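Local coordinates for protein transcriptional regulator AefR (Pseudomonas syringae pv. tomato, PDB 3CDL) that probably acts as a TetR-family transcriptional regulator, binding regulatory DNA through a predicted helix-turn-helix motif, at residues Ala39-Lys43 with Arg44-Asn48. Sequence-based numbering, arbitrary orientation.
Sequences AEVSK and RTVYN
Arg44 meets Ser42 at the start of helix 43-49, where CB of Arg44 lies 3.4 Å from OG of Ser42. Beyond CB the arginine chain runs out extended, CG opposite the backbone N (chi1 -169°), and carries its guanidinium group away from the turn. Thr45 makes the capping bond: its backbone N donates to Ser42 OG at 3.1 Å, with an N-H...O angle of 159°. The serine torsion (chi1 70°) sets OG between its own N and carbonyl carbon, within reach of Thr45 N, an amide with no i-4 carbonyl within the helix. The same hydroxyl oxygen also borders the methyl group of Thr45, with CG2 3.4 Å away. At Val46 the main chain takes over. Its N donates to Ser42 O at 3.2 Å and so closes the first i to i+4 turn of the helix. Val46 is buried, and its side chain touches Met32 and Ala36 of helix 32-39. Tyr47 N then donates to Lys43 O at 3.1 Å. The tyrosine ring brings CD2 to 3.1 Å from that oxygen, obliquely, and also touches Met32. Asn48 N continues the i to i+4 pattern within the helix, bonding to Arg44 O. Ser42 thus accepts twice, through OG from Thr45 N and through O from Val46 N, a worked example of the N-cap. Here it starts the second helix of the predicted helix-turn-helix, which in TetR-family regulators is the DNA-recognition helix.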
loop_
_atom_site.group_PDB
_atom_site.type_symbol
_atom_site.label_atom_id
_atom_site.label_comp_id
_atom_site.label_asym_id
_atom_site.label_seq_id
_atom_site.Cartn_x
_atom_site.Cartn_y
_atom_site.Cartn_z
ATOM N N ALA B 39 -14.115 6.687 -25.587
ATOM C CA ALA B 39 -15.151 5.675 -25.480
ATOM C C ALA B 39 -15.729 5.483 -26.876
ATOM O O ALA B 39 -16.422 4.498 -27.133
ATOM C CB ALA B 39 -16.227 6.101 -24.499
ATOM N N GLU B 40 -15.390 6.427 -27.764
ATOM C CA GLU B 40 -15.981 6.598 -29.108
ATOM C C GLU B 40 -17.504 6.767 -29.028
ATOM O O GLU B 40 -18.274 6.147 -29.768
ATOM C CB GLU B 40 -15.519 5.502 -30.087
ATOM C CG GLU B 40 -13.997 5.534 -30.336
ATOM C CD GLU B 40 -13.588 4.592 -31.528
ATOM O OE1 GLU B 40 -12.762 3.615 -31.256
ATOM O OE2 GLU B 40 -14.077 4.823 -32.727
ATOM N N VAL B 41 -17.907 7.655 -28.119
ATOM C CA VAL B 41 -19.307 7.866 -27.748
ATOM C C VAL B 41 -19.639 9.381 -27.765
ATOM O O VAL B 41 -18.723 10.230 -27.869
ATOM C CB VAL B 41 -19.575 7.200 -26.359
ATOM C CG1 VAL B 41 -19.207 8.140 -25.226
ATOM C CG2 VAL B 41 -21.000 6.724 -26.239
ATOM N N SER B 42 -20.938 9.718 -27.696
ATOM C CA SER B 42 -21.337 11.136 -27.728
ATOM C C SER B 42 -21.279 11.710 -26.305
ATOM O O SER B 42 -21.714 11.028 -25.350
ATOM C CB SER B 42 -22.757 11.314 -28.342
ATOM O OG SER B 42 -23.823 10.796 -27.464
ATOM N N LYS B 43 -20.740 12.948 -26.166
ATOM C CA LYS B 43 -20.705 13.626 -24.860
ATOM C C LYS B 43 -21.988 13.300 -24.111
ATOM O O LYS B 43 -21.977 13.047 -22.901
ATOM C CB LYS B 43 -20.577 15.147 -25.004
ATOM C CG LYS B 43 -19.185 15.666 -25.318
ATOM C CD LYS B 43 -19.275 17.023 -26.009
ATOM C CE LYS B 43 -17.960 17.416 -26.673
ATOM N NZ LYS B 43 -18.165 18.385 -27.791
ATOM N N ARG B 44 -23.075 13.272 -24.877
ATOM C CA ARG B 44 -24.423 13.026 -24.395
ATOM C C ARG B 44 -24.576 11.663 -23.697
ATOM O O ARG B 44 -24.969 11.612 -22.529
ATOM C CB ARG B 44 -25.410 13.192 -25.568
ATOM C CG ARG B 44 -26.920 13.217 -25.171
ATOM C CD ARG B 44 -27.655 12.944 -26.546
ATOM N NE ARG B 44 -29.099 12.747 -26.366
ATOM C CZ ARG B 44 -29.995 13.819 -26.349
ATOM N NH1 ARG B 44 -29.590 15.161 -26.412
ATOM N NH2 ARG B 44 -31.293 13.507 -26.215
ATOM N N THR B 45 -24.253 10.567 -24.382
ATOM C CA THR B 45 -24.465 9.246 -23.773
ATOM C C THR B 45 -23.558 9.030 -22.544
ATOM O O THR B 45 -23.869 8.239 -21.654
ATOM C CB THR B 45 -24.370 8.073 -24.797
ATOM O OG1 THR B 45 -23.057 8.027 -25.365
ATOM C CG2 THR B 45 -25.411 8.221 -25.917
ATOM N N VAL B 46 -22.452 9.767 -22.495
ATOM C CA VAL B 46 -21.569 9.788 -21.333
ATOM C C VAL B 46 -22.253 10.411 -20.113
ATOM O O VAL B 46 -22.178 9.851 -19.021
ATOM C CB VAL B 46 -20.225 10.523 -21.638
ATOM C CG1 VAL B 46 -19.488 10.896 -20.356
ATOM C CG2 VAL B 46 -19.335 9.658 -22.509
ATOM N N TYR B 47 -22.918 11.556 -20.294
ATOM C CA TYR B 47 -23.569 12.230 -19.165
ATOM C C TYR B 47 -24.789 11.473 -18.644
ATOM O O TYR B 47 -25.121 11.556 -17.455
ATOM C CB TYR B 47 -23.914 13.694 -19.488
ATOM C CG TYR B 47 -22.712 14.625 -19.473
ATOM C CD1 TYR B 47 -22.049 14.920 -18.287
ATOM C CD2 TYR B 47 -22.240 15.213 -20.650
ATOM C CE1 TYR B 47 -20.935 15.773 -18.270
ATOM C CE2 TYR B 47 -21.128 16.069 -20.644
ATOM C CZ TYR B 47 -20.487 16.337 -19.446
ATOM O OH TYR B 47 -19.404 17.173 -19.428
ATOM N N ASN B 48 -25.443 10.739 -19.551
ATOM C CA ASN B 48 -26.552 9.847 -19.226
ATOM C C ASN B 48 -26.144 8.829 -18.167
ATOM O O ASN B 48 -26.801 8.695 -17.136
ATOM C CB ASN B 48 -27.044 9.117 -20.485
ATOM C CG ASN B 48 -27.741 10.044 -21.485
ATOM O OD1 ASN B 48 -28.365 11.051 -21.113
ATOM N ND2 ASN B 48 -27.652 9.687 -22.768
#